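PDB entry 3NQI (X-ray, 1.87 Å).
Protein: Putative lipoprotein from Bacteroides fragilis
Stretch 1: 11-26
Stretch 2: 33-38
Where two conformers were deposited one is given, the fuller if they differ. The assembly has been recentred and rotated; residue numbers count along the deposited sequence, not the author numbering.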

ATOM      1  N   GLN A  11       1.143 -22.591   7.419  1.00 65.63           N
ATOM      2  CA  GLN A  11       1.841 -21.313   7.350  1.00 61.05           C
ATOM      3  C   GLN A  11       1.062 -20.327   6.483  1.00 58.33           C
ATOM      4  O   GLN A  11       0.316 -20.738   5.615  1.00 61.34           O
ATOM      5  CB  GLN A  11       3.241 -21.510   6.762  1.00 63.08           C
ATOM      6  CG  GLN A  11       4.183 -22.338   7.625  1.00 66.25           C
ATOM      7  CD  GLN A  11       5.621 -22.321   7.118  1.00 69.92           C
ATOM      8  OE1 GLN A  11       5.912 -21.790   6.055  1.00 74.50           O
ATOM      9  NE2 GLN A  11       6.522 -22.904   7.889  1.00 74.97           N
ATOM     10  N   TRP A  12       1.231 -19.025   6.722  1.00 52.88           N
ATOM     11  CA  TRP A  12       0.525 -18.002   5.960  1.00 49.57           C
ATOM     12  C   TRP A  12       1.339 -16.705   5.970  1.00 44.04           C
ATOM     13  O   TRP A  12       2.030 -16.432   6.935  1.00 38.85           O
ATOM     14  CB  TRP A  12      -0.858 -17.758   6.579  1.00 50.17           C
ATOM     15  CG  TRP A  12      -1.680 -16.721   5.858  1.00 54.03           C
ATOM     16  CD1 TRP A  12      -2.391 -16.916   4.713  1.00 60.40           C
ATOM     17  CD2 TRP A  12      -1.894 -15.343   6.234  1.00 53.25           C
ATOM     18  NE1 TRP A  12      -3.011 -15.749   4.337  1.00 60.56           N
ATOM     19  CE2 TRP A  12      -2.736 -14.773   5.255  1.00 55.77           C
ATOM     20  CE3 TRP A  12      -1.462 -14.544   7.294  1.00 47.51           C
ATOM     21  CZ2 TRP A  12      -3.159 -13.447   5.307  1.00 48.38           C
ATOM     22  CZ3 TRP A  12      -1.872 -13.211   7.338  1.00 46.48           C
ATOM     23  CH2 TRP A  12      -2.715 -12.681   6.351  1.00 50.66           C
ATOM     24  N   ALA A  13       1.323 -15.965   4.869  1.00 39.49           N
ATOM     25  CA  ALA A  13       1.859 -14.596   4.869  1.00 38.42           C
ATOM     26  C   ALA A  13       0.768 -13.767   4.288  1.00 37.54           C
ATOM     27  O   ALA A  13      -0.026 -14.286   3.490  1.00 41.47           O
ATOM     28  CB  ALA A  13       3.115 -14.497   4.050  1.00 38.67           C
ATOM     29  N   GLY A  14       0.701 -12.500   4.666  1.00 34.15           N
ATOM     30  CA  GLY A  14      -0.300 -11.629   4.102  1.00 32.73           C
ATOM     31  C   GLY A  14      -0.427 -10.328   4.884  1.00 28.72           C
ATOM     32  O   GLY A  14       0.189 -10.145   5.929  1.00 25.64           O
ATOM     33  N   VAL A  15      -1.332  -9.508   4.389  1.00 23.65           N
ATOM     34  CA  VAL A  15      -1.574  -8.165   4.876  1.00 25.95           C
ATOM     35  C   VAL A  15      -2.606  -8.286   5.992  1.00 26.13           C
ATOM     36  O   VAL A  15      -3.594  -8.976   5.856  1.00 22.42           O
ATOM     37  CB  VAL A  15      -2.082  -7.296   3.726  1.00 24.45           C
ATOM     38  CG1 VAL A  15      -2.566  -5.996   4.232  1.00 28.56           C
ATOM     39  CG2 VAL A  15      -0.937  -7.133   2.691  1.00 27.36           C
ATOM     40  N   VAL A  16      -2.374  -7.577   7.082  1.00 23.39           N
ATOM     41  CA  VAL A  16      -3.260  -7.608   8.243  1.00 24.32           C
ATOM     42  C   VAL A  16      -3.359  -6.244   8.871  1.00 22.24           C
ATOM     43  O   VAL A  16      -2.489  -5.443   8.737  1.00 23.80           O
ATOM     44  CB  VAL A  16      -2.743  -8.569   9.364  1.00 25.52           C
ATOM     45  CG1 VAL A  16      -2.730  -9.971   8.896  1.00 23.55           C
ATOM     46  CG2 VAL A  16      -1.342  -8.118   9.913  1.00 21.02           C
ATOM     47  N   LYS A  17      -4.445  -6.003   9.594  1.00 25.36           N
ATOM     48  CA  LYS A  17      -4.576  -4.814  10.391  1.00 23.73           C
ATOM     49  C   LYS A  17      -3.863  -5.109  11.723  1.00 25.32           C
ATOM     50  O   LYS A  17      -3.832  -6.244  12.170  1.00 25.18           O
ATOM     51  CB  LYS A  17      -6.045  -4.528  10.662  1.00 28.73           C
ATOM     52  CG  LYS A  17      -6.292  -3.307  11.507  1.00 34.31           C
ATOM     53  CD  LYS A  17      -7.765  -3.184  11.884  1.00 48.30           C
ATOM     54  CE  LYS A  17      -7.993  -1.922  12.716  1.00 54.56           C
ATOM     55  NZ  LYS A  17      -9.410  -1.466  12.659  1.00 64.32           N
ATOM     56  N   VAL A  18      -3.278  -4.072  12.325  1.00 24.32           N
ATOM     57  CA  VAL A  18      -2.549  -4.197  13.574  1.00 24.48           C
ATOM     58  C   VAL A  18      -3.454  -3.673  14.696  1.00 30.69           C
ATOM     59  O   VAL A  18      -3.935  -2.538  14.614  1.00 31.47           O
ATOM     60  CB  VAL A  18      -1.254  -3.336  13.494  1.00 25.73           C
ATOM     61  CG1 VAL A  18      -0.472  -3.331  14.849  1.00 27.96           C
ATOM     62  CG2 VAL A  18      -0.394  -3.801  12.244  1.00 17.42           C
ATOM     63  N   ASN A  19      -3.690  -4.473  15.741  1.00 32.04           N
ATOM     64  CA  ASN A  19      -4.494  -4.004  16.883  1.00 36.27           C
ATOM     65  C   ASN A  19      -3.640  -3.666  18.110  1.00 39.30           C
ATOM     66  O   ASN A  19      -2.674  -4.362  18.392  1.00 37.47           O
ATOM     67  CB  ASN A  19      -5.478  -5.077  17.281  1.00 38.08           C
ATOM     68  CG  ASN A  19      -6.206  -5.666  16.105  1.00 38.32           C
ATOM     69  OD1 ASN A  19      -6.242  -6.897  15.903  1.00 39.77           O
ATOM     70  ND2 ASN A  19      -6.788  -4.799  15.320  1.00 36.26           N
ATOM     71  N   ASP A  20      -3.996  -2.605  18.836  1.00 45.99           N
ATOM     72  CA  ASP A  20      -3.454  -2.352  20.181  1.00 51.97           C
ATOM     73  C   ASP A  20      -4.442  -2.920  21.204  1.00 56.64           C
ATOM     74  O   ASP A  20      -5.472  -2.320  21.462  1.00 60.14           O
ATOM     75  CB  ASP A  20      -3.243  -0.847  20.441  1.00 55.68           C
ATOM     76  CG  ASP A  20      -2.616  -0.553  21.825  1.00 62.73           C
ATOM     77  OD1 ASP A  20      -2.186  -1.491  22.548  1.00 60.80           O
ATOM     78  OD2 ASP A  20      -2.549   0.640  22.191  1.00 74.36           O
ATOM     79  N   ARG A  21      -4.119  -4.071  21.777  1.00 57.84           N
ATOM     80  CA  ARG A  21      -4.993  -4.734  22.740  1.00 63.11           C
ATOM     81  C   ARG A  21      -4.450  -4.505  24.167  1.00 66.68           C
ATOM     82  O   ARG A  21      -3.656  -5.310  24.663  1.00 66.02           O
ATOM     83  CB  ARG A  21      -5.078  -6.231  22.393  1.00 62.09           C
ATOM     84  CG  ARG A  21      -6.410  -6.893  22.707  1.00 66.67           C
ATOM     85  CD  ARG A  21      -7.429  -6.668  21.599  1.00 69.18           C
ATOM     86  NE  ARG A  21      -8.668  -7.390  21.862  1.00 76.40           N
HETATM   87  N   MSE A  22      -4.871  -3.408  24.813  1.00 71.98           N
HETATM   88  CA  MSE A  22      -4.402  -3.074  26.163  0.50 76.90           C
HETATM   89  C   MSE A  22      -2.871  -3.147  26.210  1.00 73.55           C
HETATM   90  O   MSE A  22      -2.294  -3.754  27.112  1.00 74.13           O
HETATM   91  CB  MSE A  22      -5.039  -4.023  27.195  0.50 81.18           C
HETATM   92  CG  MSE A  22      -4.995  -3.538  28.643  0.50 88.88           C
HETATM   93 SE   MSE A  22      -5.483  -4.967  29.871  0.38104.52          SE
HETATM   94  CE  MSE A  22      -3.863  -6.062  29.730  0.50 89.24           C
ATOM     95  N   GLY A  23      -2.215  -2.564  25.194  1.00 70.01           N
ATOM     96  CA  GLY A  23      -0.749  -2.540  25.114  1.00 66.88           C
ATOM     97  C   GLY A  23      -0.064  -3.710  24.414  1.00 61.87           C
ATOM     98  O   GLY A  23       1.088  -3.586  23.997  1.00 62.59           O
ATOM     99  N   TYR A  24      -0.737  -4.851  24.293  1.00 57.93           N
ATOM    100  CA  TYR A  24      -0.186  -5.979  23.554  1.00 52.16           C
ATOM    101  C   TYR A  24      -0.682  -5.863  22.116  1.00 46.47           C
ATOM    102  O   TYR A  24      -1.820  -5.461  21.888  1.00 47.93           O
ATOM    103  CB  TYR A  24      -0.654  -7.305  24.151  1.00 53.82           C
ATOM    104  CG  TYR A  24      -0.141  -7.562  25.552  1.00 62.72           C
ATOM    105  CD1 TYR A  24       1.166  -8.025  25.768  1.00 63.49           C
ATOM    106  CD2 TYR A  24      -0.960  -7.350  26.665  1.00 69.77           C
ATOM    107  CE1 TYR A  24       1.646  -8.262  27.068  1.00 66.38           C
ATOM    108  CE2 TYR A  24      -0.488  -7.591  27.961  1.00 74.29           C
ATOM    109  CZ  TYR A  24       0.811  -8.043  28.145  1.00 72.24           C
ATOM    110  OH  TYR A  24       1.266  -8.275  29.416  1.00 80.88           O
ATOM    111  N   VAL A  25       0.151  -6.235  21.150  1.00 39.69           N
ATOM    112  CA  VAL A  25      -0.233  -6.148  19.740  1.00 34.16           C
ATOM    113  C   VAL A  25      -0.860  -7.442  19.253  1.00 31.89           C
ATOM    114  O   VAL A  25      -0.295  -8.506  19.469  1.00 33.69           O
ATOM    115  CB  VAL A  25       0.988  -5.870  18.860  1.00 32.72           C
ATOM    116  CG1 VAL A  25       0.583  -5.907  17.369  1.00 29.94           C
ATOM    117  CG2 VAL A  25       1.642  -4.566  19.245  1.00 33.86           C
ATOM    118  N   THR A  26      -2.026  -7.370  18.605  1.00 31.41           N
ATOM    119  CA  THR A  26      -2.532  -8.518  17.836  1.00 32.07           C
ATOM    120  C   THR A  26      -2.772  -8.058  16.388  1.00 29.82           C
ATOM    121  O   THR A  26      -2.586  -6.894  16.074  1.00 28.68           O
ATOM    122  CB  THR A  26      -3.812  -9.153  18.437  1.00 33.58           C
ATOM    123  OG1 THR A  26      -4.941  -8.304  18.207  1.00 36.29           O
ATOM    124  CG2 THR A  26      -3.639  -9.398  19.937  1.00 33.17           C
TER
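Stretch 2, residues 33-38: TELIPT

Short strands often pack on a β-hairpin through a few side chains whose rotamers carry them to partners their CA-to-CB bonds do not face, and this putative lipoprotein from Bacteroides fragilis offers a compact example. Stretch 1 is a hairpin: strand 11-21 turns through a type I' turn from Arg21 to Tyr24 and returns as strand 24-26. Backbone hydrogen bonds join the two arms, among them Asn19 N to Thr26 O at 2.7 Å and Arg21 N to Tyr24 O at 2.7 Å. At the turn, Gly23 N donates to Asp20 OD1 (2.9 Å), and the positive phi of Gly23, 89°, with psi near -21°, is a conformation that calls for glycine.

Stretch 2 is extended from Glu34 to Pro37. It crosses the long strand at -72°, with the axes 8.9 Å apart at closest approach, and runs at 134° to strand 24-26, where the axes come within 6.5 Å. No backbone hydrogen bond links the two stretches, so side chains carry much of the contact. The nearest CA atoms are those of Thr26 and Ile36, 5.2 Å apart.

Glu34 shows the principle best. Its CA-to-CB bond points sideways, but chi1 and chi2, both t, extend the chain and bring the carboxylate to the hairpin. Thr26, with chi1 p and its CB directed toward stretch 2, donates from OG1 to Glu34 OE2 in a short hydrogen bond of 2.6 Å. Glu34 OE2 also makes a long salt bridge with Arg21 NE at 3.7 Å; the Arg21 side chain is not modelled beyond NE, so the rest of its guanidinium cannot be placed.

Leu35 also starts sideways, yet its m,t rotamer carries CD1 to the long strand. There Leu35 CD1 lies 4.3 Å from Trp12 CZ3, approaching the ring obliquely, and 4.4 Å from Val16 CG1. Trp12 and Val16 both direct their CB atoms toward stretch 2. Trp12, with chi1 t, carries its indole over Gly14, where a CB would come 2.2 Å from Trp12 CZ2, so the missing side chain leaves the ring its room; Val16 has chi1 m. These are loose apolar contacts around a buried leucine.

Ile36 points away at CB, but with chi1 and chi2 both m its CD1 returns to within 3.7 Å of Thr26 CG2. Thr26 thus offers its hydroxyl to the acid and its methyl to an apolar neighbour, while its CB lies 3.4 Å from Leu35 O. Pro37, by contrast, faces the hairpin directly, its CD resting 3.6 Å from Val25 O and 4.0 Å from Thr26 CA.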

ATOM      1  N   THR A  33     -10.650 -12.348  11.061  1.00 49.76           N
ATOM      2  CA  THR A  33     -10.187 -13.210  12.140  1.00 51.00           C
ATOM      3  C   THR A  33      -9.073 -12.510  12.930  1.00 46.48           C
ATOM      4  O   THR A  33      -8.128 -12.000  12.323  1.00 41.26           O
ATOM      5  CB  THR A  33      -9.591 -14.507  11.572  1.00 52.76           C
ATOM      6  OG1 THR A  33     -10.485 -15.032  10.587  1.00 58.06           O
ATOM      7  CG2 THR A  33      -9.323 -15.539  12.695  1.00 48.67           C
ATOM      8  N   GLU A  34      -9.171 -12.476  14.255  1.00 46.44           N
ATOM      9  CA  GLU A  34      -8.068 -11.948  15.074  1.00 44.07           C
ATOM     10  C   GLU A  34      -6.952 -12.997  15.184  1.00 43.03           C
ATOM     11  O   GLU A  34      -7.203 -14.170  15.463  1.00 43.99           O
ATOM     12  CB  GLU A  34      -8.535 -11.487  16.463  1.00 45.64           C
ATOM     13  CG  GLU A  34      -7.422 -10.879  17.330  1.00 47.17           C
ATOM     14  CD  GLU A  34      -7.920 -10.003  18.488  1.00 54.52           C
ATOM     15  OE1 GLU A  34      -9.131  -9.972  18.739  1.00 66.29           O
ATOM     16  OE2 GLU A  34      -7.105  -9.344  19.172  1.00 49.27           O
ATOM     17  N   LEU A  35      -5.715 -12.566  14.946  1.00 38.44           N
ATOM     18  CA  LEU A  35      -4.543 -13.450  15.054  1.00 37.06           C
ATOM     19  C   LEU A  35      -3.740 -13.029  16.287  1.00 35.90           C
ATOM     20  O   LEU A  35      -3.313 -11.869  16.383  1.00 32.96           O
ATOM     21  CB  LEU A  35      -3.704 -13.433  13.775  1.00 32.73           C
ATOM     22  CG  LEU A  35      -4.524 -13.695  12.498  1.00 35.03           C
ATOM     23  CD1 LEU A  35      -3.627 -13.570  11.232  1.00 29.33           C
ATOM     24  CD2 LEU A  35      -5.230 -15.076  12.580  1.00 36.32           C
ATOM     25  N   ILE A  36      -3.572 -13.972  17.222  1.00 36.73           N
ATOM     26  CA  ILE A  36      -2.965 -13.692  18.527  1.00 39.45           C
ATOM     27  C   ILE A  36      -1.540 -14.269  18.601  1.00 36.79           C
ATOM     28  O   ILE A  36      -1.372 -15.488  18.627  1.00 38.17           O
ATOM     29  CB  ILE A  36      -3.783 -14.289  19.669  1.00 43.25           C
ATOM     30  CG1 ILE A  36      -5.276 -13.902  19.556  1.00 52.48           C
ATOM     31  CG2 ILE A  36      -3.198 -13.877  21.044  1.00 44.50           C
ATOM     32  CD1 ILE A  36      -5.602 -12.528  20.016  1.00 53.82           C
ATOM     33  N   PRO A  37      -0.525 -13.413  18.637  1.00 34.16           N
ATOM     34  CA  PRO A  37       0.836 -13.938  18.716  1.00 34.51           C
ATOM     35  C   PRO A  37       1.122 -14.602  20.049  1.00 34.78           C
ATOM     36  O   PRO A  37       0.688 -14.115  21.093  1.00 36.24           O
ATOM     37  CB  PRO A  37       1.721 -12.688  18.580  1.00 32.24           C
ATOM     38  CG  PRO A  37       0.863 -11.629  18.080  1.00 34.98           C
ATOM     39  CD  PRO A  37      -0.521 -11.940  18.581  1.00 33.52           C
ATOM     40  N   THR A  38       1.804 -15.735  19.981  1.00 34.54           N
ATOM     41  CA  THR A  38       2.275 -16.441  21.149  1.00 36.59           C
ATOM     42  C   THR A  38       3.808 -16.445  21.229  1.00 35.12           C
ATOM     43  O   THR A  38       4.375 -17.117  22.085  1.00 34.73           O
ATOM     44  CB  THR A  38       1.827 -17.901  21.103  1.00 38.68           C
ATOM     45  OG1 THR A  38       2.412 -18.525  19.960  1.00 40.37           O
ATOM     46  CG2 THR A  38       0.304 -18.004  21.038  1.00 43.20           C
TER